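Local coordinates for Er-derived vesicles protein ERV41 (Saccharomyces cerevisiae, PDB 3ZLC) that travels in COPII-coated vesicles from the endoplasmic reticulum and helps move a subset of secretory proteins to the Golgi, at residues Pro59-Lys67 and Lys153-Phe161. Residues are numbered along the deposited sequence; the frame is centred on the assembly and turned at random.
Sequences PFFIPYDTK and KFNHVINEF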
ATOM      1  N   PRO A  59       3.432   4.762 -17.378  1.00 24.30           N
ATOM      2  CA  PRO A  59       2.641   3.723 -18.048  1.00 26.15           C
ATOM      3  C   PRO A  59       2.529   2.559 -17.069  1.00 24.48           C
ATOM      4  O   PRO A  59       3.570   2.029 -16.643  1.00 21.18           O
ATOM      5  CB  PRO A  59       3.521   3.317 -19.253  1.00 26.67           C
ATOM      6  CG  PRO A  59       4.689   4.350 -19.289  1.00 30.92           C
ATOM      7  CD  PRO A  59       4.830   4.770 -17.846  1.00 29.47           C
ATOM      8  N   PHE A  60       1.308   2.178 -16.697  1.00 24.79           N
ATOM      9  CA  PHE A  60       1.125   1.101 -15.723  1.00 21.73           C
ATOM     10  C   PHE A  60       1.799  -0.191 -16.187  1.00 19.77           C
ATOM     11  O   PHE A  60       1.721  -0.560 -17.350  1.00 21.09           O
ATOM     12  CB  PHE A  60      -0.367   0.852 -15.430  1.00 19.74           C
ATOM     13  CG  PHE A  60      -0.610  -0.165 -14.329  1.00 17.93           C
ATOM     14  CD1 PHE A  60      -0.403   0.175 -12.996  1.00 17.80           C
ATOM     15  CD2 PHE A  60      -1.058  -1.454 -14.631  1.00 20.75           C
ATOM     16  CE1 PHE A  60      -0.617  -0.752 -11.971  1.00 16.64           C
ATOM     17  CE2 PHE A  60      -1.282  -2.401 -13.604  1.00 17.53           C
ATOM     18  CZ  PHE A  60      -1.068  -2.038 -12.279  1.00 16.25           C
ATOM     19  N   PHE A  61       2.495  -0.854 -15.272  1.00 18.87           N
ATOM     20  CA  PHE A  61       3.107  -2.138 -15.583  1.00 19.92           C
ATOM     21  C   PHE A  61       3.286  -2.946 -14.315  1.00 19.23           C
ATOM     22  O   PHE A  61       3.297  -2.403 -13.204  1.00 19.44           O
ATOM     23  CB  PHE A  61       4.450  -1.969 -16.314  1.00 21.26           C
ATOM     24  CG  PHE A  61       5.604  -1.575 -15.415  1.00 23.35           C
ATOM     25  CD1 PHE A  61       5.773  -0.253 -15.008  1.00 20.98           C
ATOM     26  CD2 PHE A  61       6.533  -2.530 -14.991  1.00 19.81           C
ATOM     27  CE1 PHE A  61       6.848   0.111 -14.190  1.00 24.63           C
ATOM     28  CE2 PHE A  61       7.618  -2.173 -14.175  1.00 21.43           C
ATOM     29  CZ  PHE A  61       7.772  -0.856 -13.779  1.00 18.80           C
ATOM     30  N   ILE A  62       3.405  -4.255 -14.475  1.00 18.80           N
ATOM     31  CA  ILE A  62       3.672  -5.096 -13.321  1.00 20.73           C
ATOM     32  C   ILE A  62       5.108  -5.574 -13.441  1.00 24.27           C
ATOM     33  O   ILE A  62       5.460  -6.235 -14.423  1.00 19.60           O
ATOM     34  CB  ILE A  62       2.712  -6.283 -13.255  1.00 26.65           C
ATOM     35  CG1 ILE A  62       1.265  -5.764 -13.164  1.00 28.26           C
ATOM     36  CG2 ILE A  62       3.050  -7.159 -12.045  1.00 28.48           C
ATOM     37  CD1 ILE A  62       0.207  -6.815 -13.463  1.00 37.59           C
ATOM     38  N   PRO A  63       5.954  -5.211 -12.460  1.00 21.24           N
ATOM     39  CA  PRO A  63       7.378  -5.548 -12.569  1.00 18.11           C
ATOM     40  C   PRO A  63       7.635  -7.046 -12.427  1.00 24.12           C
ATOM     41  O   PRO A  63       6.761  -7.776 -11.969  1.00 19.13           O
ATOM     42  CB  PRO A  63       8.011  -4.810 -11.380  1.00 25.65           C
ATOM     43  CG  PRO A  63       6.998  -3.779 -10.948  1.00 24.22           C
ATOM     44  CD  PRO A  63       5.667  -4.421 -11.247  1.00 20.24           C
ATOM     45  N   TYR A  64       8.813  -7.504 -12.842  1.00 21.06           N
ATOM     46  CA  TYR A  64       9.215  -8.884 -12.563  1.00 20.15           C
ATOM     47  C   TYR A  64       9.470  -9.078 -11.066  1.00 18.89           C
ATOM     48  O   TYR A  64       9.437  -8.112 -10.309  1.00 17.77           O
ATOM     49  CB  TYR A  64      10.441  -9.244 -13.389  1.00 21.86           C
ATOM     50  CG  TYR A  64      10.120  -9.371 -14.852  1.00 26.47           C
ATOM     51  CD1 TYR A  64       9.208 -10.323 -15.293  1.00 34.52           C
ATOM     52  CD2 TYR A  64      10.710  -8.535 -15.793  1.00 29.50           C
ATOM     53  CE1 TYR A  64       8.899 -10.451 -16.635  1.00 40.22           C
ATOM     54  CE2 TYR A  64      10.405  -8.658 -17.150  1.00 39.30           C
ATOM     55  CZ  TYR A  64       9.495  -9.619 -17.555  1.00 40.30           C
ATOM     56  OH  TYR A  64       9.164  -9.760 -18.882  1.00 46.73           O
ATOM     57  N   ASP A  65       9.705 -10.327 -10.646  1.00 22.92           N
ATOM     58  CA  ASP A  65       9.902 -10.665  -9.229  1.00 21.46           C
ATOM     59  C   ASP A  65       8.837 -10.084  -8.316  1.00 18.41           C
ATOM     60  O   ASP A  65       9.133  -9.620  -7.209  1.00 23.48           O
ATOM     61  CB  ASP A  65      11.293 -10.232  -8.773  1.00 23.93           C
ATOM     62  CG  ASP A  65      12.352 -10.656  -9.735  1.00 20.68           C
ATOM     63  OD1 ASP A  65      12.186 -11.736 -10.333  1.00 21.31           O
ATOM     64  OD2 ASP A  65      13.328  -9.903  -9.924  1.00 29.18           O
ATOM     65  N   THR A  66       7.601 -10.134  -8.798  1.00 19.33           N
ATOM     66  CA  THR A  66       6.432  -9.613  -8.085  1.00 15.42           C
ATOM     67  C   THR A  66       5.367 -10.698  -8.036  1.00 19.13           C
ATOM     68  O   THR A  66       5.028 -11.295  -9.071  1.00 18.47           O
ATOM     69  CB  THR A  66       5.881  -8.354  -8.801  1.00 19.01           C
ATOM     70  OG1 THR A  66       6.852  -7.315  -8.702  1.00 23.62           O
ATOM     71  CG2 THR A  66       4.549  -7.844  -8.161  1.00 15.92           C
ATOM     72  N   LYS A  67       4.879 -10.987  -6.829  1.00 15.13           N
ATOM     73  CA  LYS A  67       3.796 -11.940  -6.637  1.00 17.90           C
ATOM     74  C   LYS A  67       2.552 -11.322  -7.231  1.00 27.26           C
ATOM     75  O   LYS A  67       2.264 -10.132  -7.020  1.00 21.51           O
ATOM     76  CB  LYS A  67       3.519 -12.156  -5.141  1.00 24.58           C
ATOM     77  CG  LYS A  67       4.670 -12.729  -4.364  1.00 23.49           C
ATOM     78  CD  LYS A  67       4.542 -12.413  -2.869  1.00 30.91           C
ATOM     79  CE  LYS A  67       3.354 -13.074  -2.210  1.00 35.67           C
ATOM     80  NZ  LYS A  67       3.640 -13.384  -0.736  1.00 34.11           N
ATOM     81  N   LYS A 153      -9.293   2.455 -12.654  1.00 23.76           N
ATOM     82  CA  LYS A 153      -8.915   1.055 -12.586  1.00 20.56           C
ATOM     83  C   LYS A 153      -8.014   0.889 -11.384  1.00 22.13           C
ATOM     84  O   LYS A 153      -6.963   1.533 -11.306  1.00 17.95           O
ATOM     85  CB  LYS A 153      -8.175   0.628 -13.854  1.00 24.82           C
ATOM     86  CG  LYS A 153      -9.013   0.652 -15.123  1.00 28.48           C
ATOM     87  CD  LYS A 153      -8.390  -0.210 -16.211  1.00 35.35           C
ATOM     88  CE  LYS A 153      -7.459   0.589 -17.094  1.00 43.71           C
ATOM     89  NZ  LYS A 153      -8.203   1.600 -17.894  1.00 40.14           N
ATOM     90  N   PHE A 154      -8.416   0.041 -10.441  1.00 22.85           N
ATOM     91  CA  PHE A 154      -7.643  -0.099  -9.207  1.00 18.08           C
ATOM     92  C   PHE A 154      -6.717  -1.313  -9.156  1.00 15.99           C
ATOM     93  O   PHE A 154      -6.253  -1.708  -8.081  1.00 16.81           O
ATOM     94  CB  PHE A 154      -8.560   0.002  -7.977  1.00 18.46           C
ATOM     95  CG  PHE A 154      -9.143   1.384  -7.792  1.00 23.57           C
ATOM     96  CD1 PHE A 154      -8.337   2.438  -7.379  1.00 23.04           C
ATOM     97  CD2 PHE A 154     -10.487   1.634  -8.058  1.00 29.58           C
ATOM     98  CE1 PHE A 154      -8.867   3.729  -7.220  1.00 26.91           C
ATOM     99  CE2 PHE A 154     -11.027   2.915  -7.901  1.00 28.70           C
ATOM    100  CZ  PHE A 154     -10.216   3.964  -7.483  1.00 27.08           C
ATOM    101  N   ASN A 155      -6.421  -1.883 -10.322  1.00 20.37           N
ATOM    102  CA  ASN A 155      -5.265  -2.772 -10.440  1.00 17.14           C
ATOM    103  C   ASN A 155      -4.072  -2.037  -9.840  1.00 16.98           C
ATOM    104  O   ASN A 155      -3.936  -0.827  -9.991  1.00 18.89           O
ATOM    105  CB  ASN A 155      -4.982  -3.106 -11.912  1.00 20.57           C
ATOM    106  CG  ASN A 155      -6.195  -3.666 -12.621  1.00 23.20           C
ATOM    107  OD1 ASN A 155      -6.851  -4.575 -12.117  1.00 24.17           O
ATOM    108  ND2 ASN A 155      -6.513  -3.112 -13.784  1.00 21.72           N
ATOM    109  N   HIS A 156      -3.210  -2.746  -9.122  1.00 15.31           N
ATOM    110  CA  HIS A 156      -2.118  -2.034  -8.477  1.00 14.03           C
ATOM    111  C   HIS A 156      -0.938  -2.945  -8.217  1.00 14.83           C
ATOM    112  O   HIS A 156      -1.075  -4.175  -8.205  1.00 14.00           O
ATOM    113  CB  HIS A 156      -2.593  -1.383  -7.167  1.00 14.59           C
ATOM    114  CG  HIS A 156      -3.106  -2.364  -6.159  1.00 17.85           C
ATOM    115  ND1 HIS A 156      -4.386  -2.869  -6.203  1.00 17.00           N
ATOM    116  CD2 HIS A 156      -2.512  -2.936  -5.077  1.00 16.01           C
ATOM    117  CE1 HIS A 156      -4.564  -3.711  -5.195  1.00 16.01           C
ATOM    118  NE2 HIS A 156      -3.445  -3.767  -4.497  1.00 17.12           N
ATOM    119  N   VAL A 157       0.226  -2.325  -8.052  1.00 16.40           N
ATOM    120  CA  VAL A 157       1.445  -3.037  -7.695  1.00 13.16           C
ATOM    121  C   VAL A 157       1.946  -2.393  -6.432  1.00 16.05           C
ATOM    122  O   VAL A 157       2.087  -1.173  -6.380  1.00 16.14           O
ATOM    123  CB  VAL A 157       2.542  -2.838  -8.754  1.00 15.48           C
ATOM    124  CG1 VAL A 157       3.880  -3.408  -8.246  1.00 17.76           C
ATOM    125  CG2 VAL A 157       2.131  -3.514 -10.061  1.00 14.40           C
ATOM    126  N   ILE A 158       2.209  -3.189  -5.405  1.00 11.91           N
ATOM    127  CA  ILE A 158       2.781  -2.619  -4.196  1.00 13.95           C
ATOM    128  C   ILE A 158       4.258  -2.969  -4.201  1.00 19.67           C
ATOM    129  O   ILE A 158       4.617  -4.133  -3.996  1.00 16.71           O
ATOM    130  CB  ILE A 158       2.110  -3.203  -2.915  1.00 15.32           C
ATOM    131  CG1 ILE A 158       0.623  -2.812  -2.878  1.00 15.76           C
ATOM    132  CG2 ILE A 158       2.812  -2.673  -1.655  1.00 11.39           C
ATOM    133  CD1 ILE A 158      -0.239  -3.660  -1.908  1.00 12.94           C
ATOM    134  N   ASN A 159       5.118  -1.984  -4.446  1.00 14.75           N
ATOM    135  CA  ASN A 159       6.552  -2.252  -4.406  1.00 14.43           C
ATOM    136  C   ASN A 159       7.031  -2.229  -2.964  1.00 13.47           C
ATOM    137  O   ASN A 159       7.850  -3.065  -2.563  1.00 13.98           O
ATOM    138  CB  ASN A 159       7.331  -1.239  -5.255  1.00 17.32           C
ATOM    139  CG  ASN A 159       6.894  -1.254  -6.689  1.00 22.63           C
ATOM    140  OD1 ASN A 159       6.937  -2.305  -7.335  1.00 16.16           O
ATOM    141  ND2 ASN A 159       6.419  -0.099  -7.195  1.00 16.96           N
ATOM    142  N   GLU A 160       6.497  -1.287  -2.192  1.00 12.26           N
ATOM    143  CA  GLU A 160       6.767  -1.219  -0.751  1.00 10.43           C
ATOM    144  C   GLU A 160       5.540  -0.778   0.022  1.00 12.43           C
ATOM    145  O   GLU A 160       4.794   0.099  -0.428  1.00 15.83           O
ATOM    146  CB  GLU A 160       7.909  -0.229  -0.438  1.00 15.05           C
ATOM    147  CG  GLU A 160       8.245  -0.226   1.081  1.00 18.02           C
ATOM    148  CD  GLU A 160       9.293   0.806   1.476  1.00 43.89           C
ATOM    149  OE1 GLU A 160       9.727   1.589   0.601  1.00 49.44           O
ATOM    150  OE2 GLU A 160       9.669   0.838   2.676  1.00 31.44           O
ATOM    151  N   PHE A 161       5.341  -1.388   1.191  1.00 13.88           N
ATOM    152  CA  PHE A 161       4.399  -0.884   2.180  1.00 11.75           C
ATOM    153  C   PHE A 161       4.925  -1.327   3.543  1.00 13.60           C
ATOM    154  O   PHE A 161       4.899  -2.514   3.862  1.00 15.11           O
ATOM    155  CB  PHE A 161       2.989  -1.431   1.956  1.00 10.00           C
ATOM    156  CG  PHE A 161       1.965  -0.751   2.801  1.00 14.95           C
ATOM    157  CD1 PHE A 161       1.547   0.536   2.486  1.00 13.49           C
ATOM    158  CD2 PHE A 161       1.442  -1.372   3.933  1.00 13.37           C
ATOM    159  CE1 PHE A 161       0.610   1.195   3.270  1.00 12.51           C
ATOM    160  CE2 PHE A 161       0.509  -0.723   4.720  1.00 18.97           C
ATOM    161  CZ  PHE A 161       0.096   0.564   4.393  1.00 15.34           C
TER
HETATM  162  O   HOH W   1       7.382  -5.201  -7.112  1.00 25.65           O
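Asn155 is the first residue of 153-161 to meet the loop 59-67. The outer end of the Phe60 ring comes obliquely against its backbone, and Phe60 CZ lies 4.1 Å from Asn155 CB. Amide and ring planes are 38° apart. The Asn155 amide turns to other partners, Asn29 and Asn181, which fix it beside the ring. Phe60 reaches this place because its CG is anti to the backbone N (chi1 -175°). The CB of His156 is turned away from the loop. Its ND1 donates to Phe154 O at 2.9 Å, nearly straight, and its NE2 bonds to Tyr191. Val157 buries the largest share of the contact. Its CG1 touches the CD corner of the Pro63 ring, Val157 CG1 to Pro63 CD being 3.6 Å. The other branch, CG2, lies 3.9 Å from Ile62 CG1 and also meets the Phe60 ring. CG2 further approaches Phe61 O at 3.5 Å, a carbonyl buried here without a hydrogen-bond partner in the model. Replacing Phe60 by an alanine would probably open a gap beside Asn155 and leave Val157 CG2 with less apolar cover. Asn159 stands where the chain turns a corner and forms with Glu160 a classic beta bulge opposite Asp25, whose OD1 accepts a bond from Asn159 ND2. Asn159 OD1 accepts from a water at 2.9 Å, and the same water is 2.7 Å from Thr66 OG1. Pro63 CG packs obliquely against this amide. The contact thus lays the irregular loop between strands 53-57 and 67-68 over strand 156-163, within the six-stranded sheet of the lumenal domain. Its direct contacts are van der Waals, mostly between apolar side chains, and the polar link is the water bridge at one end, so the loop probably rests on this strand mainly by packing.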